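Local structure of Hia (Haemophilus influenzae, 1S7M) at residues A[14-22]-A[32-40]; A[110-118]-A[129-139]. The protein is a trimeric autotransporter adhesin of the outer membrane, and this part of it, the binding domain HiaBD1, probably takes part in recognising host cells. All blocks are in the same frame, centred on the assembly; numbering follows the deposited sequence.

Interaction 1: A[14-22]-A[32-40]; sequences NKDGLTITP and NTISVTKDG
Lys38 lies alongside Asp16 at one end of the antiparallel pair of strands 17-21 and 34-37. The lysine can be followed outward. CB and CG stay near the Asp16 carbonyl; CG sits between the backbone N and carbonyl carbon (chi1 69°), which starts the chain along the aspartate. CD then rests against the carboxylate, 3.2 Å from Asp16 OD1, and CE is also close to that oxygen. A bend at the last torsion swings NZ to the other one, in a salt bridge 3.6 Å from Asp16 OD2; NZ also bridges to Asp39 OD2 on the syn side of that carboxylate but well out of its plane. One ammonium thus joins two acids. Beneath it the backbone makes its own link, Lys38 N to Asp16 O at 2.9 Å. Thr37 OG1 accepts from Asp39 N, an ST turn within the type I turn from Thr37 to Gly40.

Along the strands, Leu18 with Val36 and Ile20 with Ile34 are hydrogen-bonded pairs, the shortest of their bonds being Ile20 N to Ile34 O at 2.7 Å. Gly17, with no side chain, lets its CA come within 4.0 Å of Thr37 CA. Leu18, Ile20, Ile34 and Val36 share one face, with Ile20 CB 4.1 Å from Ile34 CB. That face turns inward to the trimer: Leu18 meets Leu18 of both other subunits and Val36 packs on Val36 of the third. Thr19, Ser35 and Thr37 occupy the other face.

The pair forms the middle of an antiparallel meander flanked by strands 10-14 and 40-43. Its chemistry divides, with aliphatic groups packing the trimer interior and an ion-pair network tying the strand ends at the more exposed end, though Thr33 OG1 is buried without a polar partner in the model.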
ATOM      1  N   ASN A  14     -11.248  21.018  26.610  1.00 36.78           N
ATOM      2  CA  ASN A  14     -12.565  20.850  27.199  1.00 38.61           C
ATOM      3  C   ASN A  14     -12.713  19.391  27.597  1.00 39.52           C
ATOM      4  O   ASN A  14     -11.738  18.644  27.591  1.00 38.57           O
ATOM      5  CB  ASN A  14     -13.668  21.251  26.220  1.00 39.64           C
ATOM      6  CG  ASN A  14     -13.746  20.331  25.022  1.00 42.68           C
ATOM      7  OD1 ASN A  14     -13.777  19.105  25.167  1.00 43.18           O
ATOM      8  ND2 ASN A  14     -13.790  20.916  23.829  1.00 41.18           N
ATOM      9  N   LYS A  15     -13.934  18.995  27.943  1.00 40.89           N
ATOM     10  CA  LYS A  15     -14.219  17.630  28.372  1.00 42.23           C
ATOM     11  C   LYS A  15     -13.797  16.541  27.373  1.00 40.98           C
ATOM     12  O   LYS A  15     -13.334  15.468  27.781  1.00 38.10           O
ATOM     13  CB  LYS A  15     -15.717  17.489  28.671  1.00 44.53           C
ATOM     14  CG  LYS A  15     -16.610  17.788  27.468  1.00 47.61           C
ATOM     15  CD  LYS A  15     -18.084  17.582  27.794  1.00 50.86           C
ATOM     16  CE  LYS A  15     -18.966  17.991  26.616  1.00 53.57           C
ATOM     17  NZ  LYS A  15     -20.425  17.921  26.941  1.00 55.42           N
ATOM     18  N   ASP A  16     -13.938  16.844  26.081  1.00 40.40           N
ATOM     19  CA  ASP A  16     -13.626  15.906  24.999  1.00 42.19           C
ATOM     20  C   ASP A  16     -12.197  15.860  24.468  1.00 41.73           C
ATOM     21  O   ASP A  16     -11.806  14.872  23.830  1.00 40.37           O
ATOM     22  CB  ASP A  16     -14.558  16.144  23.813  1.00 43.13           C
ATOM     23  CG  ASP A  16     -16.005  15.953  24.173  1.00 45.45           C
ATOM     24  OD1 ASP A  16     -16.286  15.147  25.083  1.00 46.88           O
ATOM     25  OD2 ASP A  16     -16.863  16.599  23.540  1.00 48.16           O
ATOM     26  N   GLY A  17     -11.426  16.918  24.694  1.00 39.39           N
ATOM     27  CA  GLY A  17     -10.062  16.902  24.214  1.00 38.12           C
ATOM     28  C   GLY A  17      -9.348  18.225  24.060  1.00 36.88           C
ATOM     29  O   GLY A  17      -9.638  19.205  24.751  1.00 34.63           O
ATOM     30  N   LEU A  18      -8.401  18.227  23.127  1.00 36.49           N
ATOM     31  CA  LEU A  18      -7.569  19.373  22.806  1.00 35.40           C
ATOM     32  C   LEU A  18      -7.758  19.790  21.351  1.00 35.33           C
ATOM     33  O   LEU A  18      -7.483  19.007  20.450  1.00 36.62           O
ATOM     34  CB  LEU A  18      -6.101  18.997  23.031  1.00 35.12           C
ATOM     35  CG  LEU A  18      -5.001  20.033  22.785  1.00 34.75           C
ATOM     36  CD1 LEU A  18      -5.028  21.059  23.899  1.00 35.97           C
ATOM     37  CD2 LEU A  18      -3.639  19.353  22.771  1.00 35.21           C
ATOM     38  N   THR A  19      -8.203  21.021  21.117  1.00 34.77           N
ATOM     39  CA  THR A  19      -8.378  21.525  19.755  1.00 35.25           C
ATOM     40  C   THR A  19      -7.574  22.818  19.510  1.00 36.96           C
ATOM     41  O   THR A  19      -7.621  23.751  20.320  1.00 37.07           O
ATOM     42  CB  THR A  19      -9.858  21.835  19.446  1.00 34.43           C
ATOM     43  OG1 THR A  19     -10.661  20.678  19.691  1.00 36.92           O
ATOM     44  CG2 THR A  19     -10.022  22.223  18.002  1.00 31.51           C
ATOM     45  N   ILE A  20      -6.835  22.861  18.402  1.00 36.41           N
ATOM     46  CA  ILE A  20      -6.059  24.035  18.021  1.00 34.78           C
ATOM     47  C   ILE A  20      -6.710  24.598  16.767  1.00 36.14           C
ATOM     48  O   ILE A  20      -6.842  23.903  15.759  1.00 36.23           O
ATOM     49  CB  ILE A  20      -4.579  23.722  17.636  1.00 34.42           C
ATOM     50  CG1 ILE A  20      -3.742  23.330  18.855  1.00 36.08           C
ATOM     51  CG2 ILE A  20      -3.935  24.961  17.041  1.00 29.39           C
ATOM     52  CD1 ILE A  20      -3.914  21.918  19.340  1.00 37.72           C
ATOM     53  N   THR A  21      -7.130  25.852  16.832  1.00 35.30           N
ATOM     54  CA  THR A  21      -7.732  26.504  15.684  1.00 37.24           C
ATOM     55  C   THR A  21      -6.679  27.467  15.139  1.00 38.47           C
ATOM     56  O   THR A  21      -6.240  28.373  15.838  1.00 37.74           O
ATOM     57  CB  THR A  21      -8.986  27.286  16.086  1.00 36.27           C
ATOM     58  OG1 THR A  21      -9.887  26.418  16.778  1.00 35.69           O
ATOM     59  CG2 THR A  21      -9.668  27.856  14.861  1.00 34.70           C
ATOM     60  N   PRO A  22      -6.245  27.264  13.890  1.00 40.74           N
ATOM     61  CA  PRO A  22      -5.233  28.120  13.259  1.00 42.91           C
ATOM     62  C   PRO A  22      -5.688  29.574  13.211  1.00 45.46           C
ATOM     63  O   PRO A  22      -6.870  29.872  13.404  1.00 45.21           O
ATOM     64  CB  PRO A  22      -5.099  27.528  11.862  1.00 41.30           C
ATOM     65  CG  PRO A  22      -5.496  26.116  12.039  1.00 42.45           C
ATOM     66  CD  PRO A  22      -6.685  26.216  12.959  1.00 41.44           C
ATOM     67  N   ASN A  32      -9.894  22.490   9.307  1.00 44.20           N
ATOM     68  CA  ASN A  32      -8.611  23.163   9.476  1.00 42.39           C
ATOM     69  C   ASN A  32      -8.080  22.982  10.877  1.00 40.71           C
ATOM     70  O   ASN A  32      -6.934  23.296  11.163  1.00 39.83           O
ATOM     71  CB  ASN A  32      -8.725  24.654   9.197  1.00 45.52           C
ATOM     72  CG  ASN A  32      -8.583  24.978   7.738  1.00 48.05           C
ATOM     73  OD1 ASN A  32      -7.707  24.447   7.053  1.00 50.73           O
ATOM     74  ND2 ASN A  32      -9.437  25.865   7.249  1.00 50.84           N
ATOM     75  N   THR A  33      -8.935  22.474  11.750  1.00 39.15           N
ATOM     76  CA  THR A  33      -8.582  22.243  13.134  1.00 37.86           C
ATOM     77  C   THR A  33      -7.573  21.119  13.323  1.00 35.90           C
ATOM     78  O   THR A  33      -7.575  20.134  12.594  1.00 36.75           O
ATOM     79  CB  THR A  33      -9.847  21.903  13.946  1.00 39.76           C
ATOM     80  OG1 THR A  33     -10.528  23.111  14.306  1.00 41.66           O
ATOM     81  CG2 THR A  33      -9.492  21.119  15.185  1.00 41.40           C
ATOM     82  N   ILE A  34      -6.697  21.283  14.300  1.00 33.99           N
ATOM     83  CA  ILE A  34      -5.733  20.250  14.631  1.00 32.82           C
ATOM     84  C   ILE A  34      -6.234  19.790  15.999  1.00 33.68           C
ATOM     85  O   ILE A  34      -6.327  20.594  16.942  1.00 31.30           O
ATOM     86  CB  ILE A  34      -4.316  20.800  14.793  1.00 33.97           C
ATOM     87  CG1 ILE A  34      -4.001  21.788  13.659  1.00 35.00           C
ATOM     88  CG2 ILE A  34      -3.320  19.636  14.842  1.00 30.90           C
ATOM     89  CD1 ILE A  34      -3.908  21.180  12.327  1.00 35.56           C
ATOM     90  N   SER A  35      -6.561  18.512  16.132  1.00 32.14           N
ATOM     91  CA  SER A  35      -7.093  18.068  17.406  1.00 32.88           C
ATOM     92  C   SER A  35      -6.881  16.627  17.777  1.00 32.24           C
ATOM     93  O   SER A  35      -6.724  15.772  16.914  1.00 32.05           O
ATOM     94  CB  SER A  35      -8.590  18.339  17.450  1.00 32.36           C
ATOM     95  OG  SER A  35      -9.263  17.513  16.519  1.00 32.23           O
ATOM     96  N   VAL A  36      -6.884  16.400  19.090  1.00 31.64           N
ATOM     97  CA  VAL A  36      -6.763  15.091  19.708  1.00 31.36           C
ATOM     98  C   VAL A  36      -7.923  15.046  20.705  1.00 32.40           C
ATOM     99  O   VAL A  36      -7.844  15.609  21.802  1.00 31.95           O
ATOM    100  CB  VAL A  36      -5.441  14.918  20.464  1.00 31.08           C
ATOM    101  CG1 VAL A  36      -5.458  13.613  21.231  1.00 32.58           C
ATOM    102  CG2 VAL A  36      -4.279  14.895  19.482  1.00 31.69           C
ATOM    103  N   THR A  37      -9.008  14.396  20.302  1.00 32.04           N
ATOM    104  CA  THR A  37     -10.201  14.288  21.133  1.00 32.03           C
ATOM    105  C   THR A  37     -10.633  12.840  21.277  1.00 32.32           C
ATOM    106  O   THR A  37     -10.022  11.929  20.705  1.00 31.11           O
ATOM    107  CB  THR A  37     -11.393  15.062  20.527  1.00 31.54           C
ATOM    108  OG1 THR A  37     -11.891  14.347  19.387  1.00 32.31           O
ATOM    109  CG2 THR A  37     -10.968  16.467  20.096  1.00 32.44           C
ATOM    110  N   LYS A  38     -11.706  12.649  22.036  1.00 32.96           N
ATOM    111  CA  LYS A  38     -12.262  11.332  22.298  1.00 33.36           C
ATOM    112  C   LYS A  38     -12.760  10.698  20.998  1.00 33.76           C
ATOM    113  O   LYS A  38     -12.893   9.478  20.901  1.00 33.24           O
ATOM    114  CB  LYS A  38     -13.410  11.446  23.303  1.00 35.06           C
ATOM    115  CG  LYS A  38     -14.648  12.148  22.756  1.00 37.51           C
ATOM    116  CD  LYS A  38     -15.709  12.306  23.829  1.00 41.91           C
ATOM    117  CE  LYS A  38     -17.105  12.335  23.231  1.00 44.27           C
ATOM    118  NZ  LYS A  38     -17.269  13.335  22.143  1.00 48.14           N
ATOM    119  N   ASP A  39     -13.029  11.533  20.003  1.00 33.03           N
ATOM    120  CA  ASP A  39     -13.500  11.056  18.718  1.00 32.96           C
ATOM    121  C   ASP A  39     -12.332  10.795  17.786  1.00 31.61           C
ATOM    122  O   ASP A  39     -12.530  10.454  16.628  1.00 31.86           O
ATOM    123  CB  ASP A  39     -14.403  12.093  18.052  1.00 36.03           C
ATOM    124  CG  ASP A  39     -15.649  12.388  18.849  1.00 41.52           C
ATOM    125  OD1 ASP A  39     -16.271  13.440  18.575  1.00 44.73           O
ATOM    126  OD2 ASP A  39     -16.021  11.578  19.731  1.00 44.70           O
ATOM    127  N   GLY A  40     -11.111  10.979  18.269  1.00 29.28           N
ATOM    128  CA  GLY A  40      -9.984  10.742  17.393  1.00 29.06           C
ATOM    129  C   GLY A  40      -9.032  11.905  17.215  1.00 27.25           C
ATOM    130  O   GLY A  40      -8.984  12.821  18.039  1.00 26.99           O
TER

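Interaction 2: A[110-118]-A[129-139]; sequences LRGLGWVIS and YHDQVRNANEV
Gln132 OE1 is gripped side-on by Arg134, through NE at 3.0 Å and NH2 at 2.7 Å, with the oxygen in the guanidinium plane. This double hold fixes the rotation of the guanidinium and leaves NH1 to cross to the other segment, where it donates to Arg111 O at 3.1 Å, bent to 144° at the hydrogen. The extended arginine chain runs alongside Leu113 O on the way, so the side chain spans the link between helix 107-111 and strand 114-118. The amide end of Gln132 is held in turn through NE2 by the carbonyls of Ala80 and Lys82. Nearby, one water donates to Leu110 O and Leu113 O and accepts from Asn135 N, joining the helix end to the turn from Arg134 to Asn137.

Beyond Gly114 the strands pair antiparallel, Trp115 with Val133 and Ile117 with Asp131 being hydrogen-bonded pairs. Trp115 CG stands between its backbone N and carbonyl carbon (chi1 49°), which lays the indole beside Val133. Val133 CB sits over one face, 3.6 Å from the centroid of the five-membered ring in a CH-pi contact, while CG2 lies over the six-membered ring. Past the indole Ile117 CD1 meets Val139 CG1 tip to tip at 3.6 Å, and Ile117 CG2 touches Val133 CG2 at 3.9 Å.

Neighbouring subunits complete the packing: Trp115 of the second subunit packs on Val133, Ser118 OG bonds to Glu138 of the third, and parallel strand pairing carries the sheet across the interfaces. The geometry fits the Trp-ring domain of trimeric autotransporter adhesins. Tryptophan, valine and isoleucine thus supply an apolar layer, and the chain of bonds from Gln132 through Arg134 to Arg111 O holds the helix-strand junction to the hairpin.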
ATOM      1  N   LEU A 110       5.122   2.266   2.244  1.00 15.90           N
ATOM      2  CA  LEU A 110       4.567   2.176   0.901  1.00 17.19           C
ATOM      3  C   LEU A 110       5.634   2.019  -0.168  1.00 18.39           C
ATOM      4  O   LEU A 110       5.418   1.330  -1.170  1.00 19.25           O
ATOM      5  CB  LEU A 110       3.747   3.434   0.554  1.00 18.31           C
ATOM      6  CG  LEU A 110       2.506   3.772   1.367  1.00 18.92           C
ATOM      7  CD1 LEU A 110       1.556   4.600   0.482  1.00 19.80           C
ATOM      8  CD2 LEU A 110       1.808   2.498   1.838  1.00 16.98           C
ATOM      9  N   ARG A 111       6.769   2.687   0.028  1.00 20.25           N
ATOM     10  CA  ARG A 111       7.854   2.649  -0.934  1.00 19.40           C
ATOM     11  C   ARG A 111       8.439   1.251  -1.073  1.00 20.54           C
ATOM     12  O   ARG A 111       8.980   0.891  -2.121  1.00 19.46           O
ATOM     13  CB  ARG A 111       8.926   3.691  -0.558  1.00 21.87           C
ATOM     14  CG  ARG A 111       8.534   5.131  -0.989  1.00 18.68           C
ATOM     15  CD  ARG A 111       9.513   6.202  -0.505  1.00 22.25           C
ATOM     16  NE  ARG A 111       9.100   7.514  -0.993  1.00 23.33           N
ATOM     17  CZ  ARG A 111       9.261   8.654  -0.323  1.00 25.08           C
ATOM     18  NH1 ARG A 111       9.845   8.661   0.865  1.00 25.46           N
ATOM     19  NH2 ARG A 111       8.778   9.788  -0.816  1.00 27.97           N
ATOM     20  N   GLY A 112       8.298   0.441  -0.029  1.00 20.38           N
ATOM     21  CA  GLY A 112       8.794  -0.912  -0.125  1.00 20.17           C
ATOM     22  C   GLY A 112       7.750  -1.938  -0.559  1.00 20.16           C
ATOM     23  O   GLY A 112       8.064  -3.116  -0.651  1.00 19.56           O
ATOM     24  N   LEU A 113       6.514  -1.526  -0.845  1.00 18.99           N
ATOM     25  CA  LEU A 113       5.513  -2.528  -1.232  1.00 19.07           C
ATOM     26  C   LEU A 113       5.750  -3.111  -2.615  1.00 18.65           C
ATOM     27  O   LEU A 113       6.149  -2.406  -3.530  1.00 15.61           O
ATOM     28  CB  LEU A 113       4.097  -1.933  -1.164  1.00 20.63           C
ATOM     29  CG  LEU A 113       3.203  -2.023   0.080  1.00 25.30           C
ATOM     30  CD1 LEU A 113       3.958  -2.480   1.314  1.00 23.11           C
ATOM     31  CD2 LEU A 113       2.509  -0.675   0.300  1.00 20.79           C
ATOM     32  N   GLY A 114       5.513  -4.411  -2.769  1.00 15.06           N
ATOM     33  CA  GLY A 114       5.683  -5.007  -4.074  1.00 17.02           C
ATOM     34  C   GLY A 114       5.643  -6.514  -4.119  1.00 18.97           C
ATOM     35  O   GLY A 114       5.650  -7.196  -3.080  1.00 20.67           O
ATOM     36  N   TRP A 115       5.554  -7.048  -5.323  1.00 16.88           N
ATOM     37  CA  TRP A 115       5.566  -8.482  -5.473  1.00 18.91           C
ATOM     38  C   TRP A 115       6.760  -8.840  -6.318  1.00 18.92           C
ATOM     39  O   TRP A 115       7.429  -7.957  -6.885  1.00 20.69           O
ATOM     40  CB  TRP A 115       4.272  -9.031  -6.092  1.00 18.16           C
ATOM     41  CG  TRP A 115       3.786  -8.340  -7.336  1.00 17.85           C
ATOM     42  CD1 TRP A 115       3.170  -7.121  -7.411  1.00 13.96           C
ATOM     43  CD2 TRP A 115       3.841  -8.853  -8.678  1.00 17.26           C
ATOM     44  NE1 TRP A 115       2.834  -6.844  -8.726  1.00 18.08           N
ATOM     45  CE2 TRP A 115       3.232  -7.886  -9.520  1.00 16.35           C
ATOM     46  CE3 TRP A 115       4.340 -10.041  -9.249  1.00 15.63           C
ATOM     47  CZ2 TRP A 115       3.105  -8.068 -10.903  1.00 18.87           C
ATOM     48  CZ3 TRP A 115       4.219 -10.228 -10.621  1.00 18.81           C
ATOM     49  CH2 TRP A 115       3.600  -9.242 -11.440  1.00 20.14           C
ATOM     50  N   VAL A 116       7.056 -10.127  -6.378  1.00 15.71           N
ATOM     51  CA  VAL A 116       8.187 -10.586  -7.150  1.00 15.22           C
ATOM     52  C   VAL A 116       7.700 -11.330  -8.364  1.00 14.68           C
ATOM     53  O   VAL A 116       6.794 -12.162  -8.263  1.00 12.74           O
ATOM     54  CB  VAL A 116       9.112 -11.540  -6.308  1.00 15.49           C
ATOM     55  CG1 VAL A 116      10.202 -12.129  -7.190  1.00 17.81           C
ATOM     56  CG2 VAL A 116       9.713 -10.791  -5.127  1.00 14.60           C
ATOM     57  N   ILE A 117       8.280 -10.992  -9.518  1.00 15.57           N
ATOM     58  CA  ILE A 117       7.962 -11.680 -10.765  1.00 15.46           C
ATOM     59  C   ILE A 117       9.197 -12.505 -11.171  1.00 15.36           C
ATOM     60  O   ILE A 117      10.319 -12.063 -11.010  1.00 16.57           O
ATOM     61  CB  ILE A 117       7.602 -10.659 -11.897  1.00 18.07           C
ATOM     62  CG1 ILE A 117       7.123 -11.402 -13.143  1.00 15.31           C
ATOM     63  CG2 ILE A 117       8.797  -9.739 -12.200  1.00 16.63           C
ATOM     64  CD1 ILE A 117       6.383 -10.497 -14.172  1.00 17.25           C
ATOM     65  N   SER A 118       8.992 -13.720 -11.667  1.00 17.84           N
ATOM     66  CA  SER A 118      10.116 -14.543 -12.092  1.00 17.76           C
ATOM     67  C   SER A 118       9.736 -15.437 -13.265  1.00 19.89           C
ATOM     68  O   SER A 118       8.551 -15.623 -13.591  1.00 19.34           O
ATOM     69  CB  SER A 118      10.617 -15.430 -10.928  1.00 17.62           C
ATOM     70  OG  SER A 118       9.566 -16.237 -10.394  1.00 17.62           O
ATOM     71  N   TYR A 129      15.201 -15.730 -14.135  1.00 26.88           N
ATOM     72  CA  TYR A 129      14.927 -14.299 -14.019  1.00 23.70           C
ATOM     73  C   TYR A 129      14.023 -13.908 -12.864  1.00 22.68           C
ATOM     74  O   TYR A 129      13.083 -14.626 -12.510  1.00 21.98           O
ATOM     75  CB  TYR A 129      14.279 -13.801 -15.322  1.00 25.04           C
ATOM     76  CG  TYR A 129      13.635 -12.422 -15.227  1.00 24.33           C
ATOM     77  CD1 TYR A 129      14.401 -11.271 -15.364  1.00 22.20           C
ATOM     78  CD2 TYR A 129      12.251 -12.278 -15.027  1.00 24.17           C
ATOM     79  CE1 TYR A 129      13.825  -9.998 -15.315  1.00 21.92           C
ATOM     80  CE2 TYR A 129      11.653 -10.987 -14.981  1.00 22.60           C
ATOM     81  CZ  TYR A 129      12.456  -9.862 -15.131  1.00 22.09           C
ATOM     82  OH  TYR A 129      11.905  -8.593 -15.152  1.00 22.99           O
ATOM     83  N   HIS A 130      14.323 -12.770 -12.263  1.00 23.39           N
ATOM     84  CA  HIS A 130      13.449 -12.238 -11.233  1.00 25.48           C
ATOM     85  C   HIS A 130      13.684 -10.751 -11.057  1.00 24.23           C
ATOM     86  O   HIS A 130      14.800 -10.261 -11.244  1.00 23.37           O
ATOM     87  CB  HIS A 130      13.619 -12.933  -9.877  1.00 25.24           C
ATOM     88  CG  HIS A 130      14.941 -12.684  -9.237  1.00 29.29           C
ATOM     89  ND1 HIS A 130      15.916 -13.654  -9.154  1.00 31.29           N
ATOM     90  CD2 HIS A 130      15.464 -11.569  -8.668  1.00 29.56           C
ATOM     91  CE1 HIS A 130      16.983 -13.145  -8.560  1.00 31.71           C
ATOM     92  NE2 HIS A 130      16.735 -11.883  -8.256  1.00 31.08           N
ATOM     93  N   ASP A 131      12.608 -10.038 -10.726  1.00 22.25           N
ATOM     94  CA  ASP A 131      12.701  -8.624 -10.447  1.00 22.32           C
ATOM     95  C   ASP A 131      11.524  -8.295  -9.526  1.00 20.32           C
ATOM     96  O   ASP A 131      10.652  -9.134  -9.302  1.00 22.50           O
ATOM     97  CB  ASP A 131      12.629  -7.806 -11.745  1.00 21.79           C
ATOM     98  CG  ASP A 131      13.355  -6.476 -11.627  1.00 24.89           C
ATOM     99  OD1 ASP A 131      13.490  -5.966 -10.491  1.00 23.85           O
ATOM    100  OD2 ASP A 131      13.795  -5.945 -12.665  1.00 24.23           O
ATOM    101  N   GLN A 132      11.513  -7.092  -8.975  1.00 20.43           N
ATOM    102  CA  GLN A 132      10.408  -6.664  -8.123  1.00 18.72           C
ATOM    103  C   GLN A 132       9.454  -5.781  -8.931  1.00 20.38           C
ATOM    104  O   GLN A 132       9.870  -5.088  -9.884  1.00 18.16           O
ATOM    105  CB  GLN A 132      10.948  -5.884  -6.915  1.00 19.74           C
ATOM    106  CG  GLN A 132      11.785  -6.775  -5.940  1.00 19.58           C
ATOM    107  CD  GLN A 132      12.503  -5.973  -4.857  1.00 20.98           C
ATOM    108  OE1 GLN A 132      12.344  -4.761  -4.761  1.00 21.88           O
ATOM    109  NE2 GLN A 132      13.306  -6.656  -4.040  1.00 18.96           N
ATOM    110  N   VAL A 133       8.179  -5.831  -8.566  1.00 18.56           N
ATOM    111  CA  VAL A 133       7.153  -5.005  -9.180  1.00 17.43           C
ATOM    112  C   VAL A 133       6.560  -4.157  -8.052  1.00 18.80           C
ATOM    113  O   VAL A 133       5.674  -4.610  -7.291  1.00 18.14           O
ATOM    114  CB  VAL A 133       6.027  -5.843  -9.807  1.00 16.27           C
ATOM    115  CG1 VAL A 133       4.976  -4.903 -10.542  1.00 13.22           C
ATOM    116  CG2 VAL A 133       6.606  -6.814 -10.790  1.00 14.51           C
ATOM    117  N   ARG A 134       7.074  -2.946  -7.890  1.00 15.89           N
ATOM    118  CA  ARG A 134       6.526  -2.091  -6.861  1.00 16.88           C
ATOM    119  C   ARG A 134       5.534  -1.141  -7.515  1.00 16.86           C
ATOM    120  O   ARG A 134       5.195  -1.292  -8.693  1.00 15.88           O
ATOM    121  CB  ARG A 134       7.633  -1.329  -6.148  1.00 17.31           C
ATOM    122  CG  ARG A 134       8.704  -2.230  -5.591  1.00 18.09           C
ATOM    123  CD  ARG A 134       9.605  -1.460  -4.659  1.00 20.13           C
ATOM    124  NE  ARG A 134      10.794  -2.226  -4.302  1.00 22.00           N
ATOM    125  CZ  ARG A 134      11.700  -1.820  -3.416  1.00 22.04           C
ATOM    126  NH1 ARG A 134      11.550  -0.662  -2.798  1.00 22.11           N
ATOM    127  NH2 ARG A 134      12.750  -2.570  -3.152  1.00 21.09           N
ATOM    128  N   ASN A 135       5.079  -0.167  -6.750  1.00 18.78           N
ATOM    129  CA  ASN A 135       4.129   0.796  -7.261  1.00 19.63           C
ATOM    130  C   ASN A 135       4.729   1.487  -8.497  1.00 22.54           C
ATOM    131  O   ASN A 135       5.914   1.790  -8.519  1.00 21.86           O
ATOM    132  CB  ASN A 135       3.829   1.815  -6.164  1.00 18.02           C
ATOM    133  CG  ASN A 135       2.913   2.894  -6.620  1.00 21.02           C
ATOM    134  OD1 ASN A 135       1.757   2.644  -6.971  1.00 24.02           O
ATOM    135  ND2 ASN A 135       3.417   4.117  -6.629  1.00 21.36           N
ATOM    136  N   ALA A 136       3.886   1.701  -9.507  1.00 23.47           N
ATOM    137  CA  ALA A 136       4.248   2.373 -10.758  1.00 25.20           C
ATOM    138  C   ALA A 136       5.320   1.669 -11.610  1.00 25.47           C
ATOM    139  O   ALA A 136       5.998   2.313 -12.423  1.00 24.58           O
ATOM    140  CB  ALA A 136       4.647   3.834 -10.481  1.00 23.17           C
ATOM    141  N   ASN A 137       5.475   0.359 -11.400  1.00 22.25           N
ATOM    142  CA  ASN A 137       6.371  -0.449 -12.197  1.00 21.58           C
ATOM    143  C   ASN A 137       5.445  -1.024 -13.258  1.00 20.05           C
ATOM    144  O   ASN A 137       4.229  -1.099 -13.052  1.00 22.22           O
ATOM    145  CB  ASN A 137       7.017  -1.608 -11.390  1.00 21.51           C
ATOM    146  CG  ASN A 137       8.396  -1.245 -10.822  1.00 24.08           C
ATOM    147  OD1 ASN A 137       9.210  -0.581 -11.492  1.00 25.11           O
ATOM    148  ND2 ASN A 137       8.668  -1.682  -9.605  1.00 15.00           N
ATOM    149  N   GLU A 138       6.006  -1.432 -14.387  1.00 19.50           N
ATOM    150  CA  GLU A 138       5.218  -2.004 -15.480  1.00 19.02           C
ATOM    151  C   GLU A 138       5.686  -3.403 -15.848  1.00 18.48           C
ATOM    152  O   GLU A 138       6.873  -3.681 -15.858  1.00 19.08           O
ATOM    153  CB  GLU A 138       5.329  -1.128 -16.753  1.00 17.34           C
ATOM    154  CG  GLU A 138       4.530  -1.657 -17.957  1.00 21.21           C
ATOM    155  CD  GLU A 138       4.643  -0.754 -19.221  1.00 23.77           C
ATOM    156  OE1 GLU A 138       5.093   0.402 -19.087  1.00 23.81           O
ATOM    157  OE2 GLU A 138       4.278  -1.208 -20.326  1.00 22.52           O
ATOM    158  N   VAL A 139       4.736  -4.263 -16.160  1.00 18.90           N
ATOM    159  CA  VAL A 139       5.019  -5.625 -16.575  1.00 22.30           C
ATOM    160  C   VAL A 139       4.348  -5.776 -17.945  1.00 22.50           C
ATOM    161  O   VAL A 139       3.159  -5.510 -18.100  1.00 22.99           O
ATOM    162  CB  VAL A 139       4.420  -6.676 -15.602  1.00 21.94           C
ATOM    163  CG1 VAL A 139       4.637  -8.074 -16.161  1.00 20.78           C
ATOM    164  CG2 VAL A 139       5.067  -6.560 -14.227  1.00 20.92           C
TER
HETATM  165  O   HOH W   1       5.398   0.256  -3.849  1.00 28.90           O

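Overall arrangement
Interactions 1 and 2 belong to separate parts of an elongated chain, their centres 40 Å apart and their nearest atoms about 21 Å apart, so neither touches the other. They follow in series, with 14-22 and 32-40 complete before 110-118 begins. Both pair antiparallel strands and both are finished by other subunits, but in different ways. Interaction 1 turns an aliphatic face onto its copies, whereas at interaction 2 the sheet itself continues into neighbouring chains, with polar bonds and a salt bridge added. Together they show two modes of trimer assembly in one adhesin fragment; no bound ligand marks a receptor site at either.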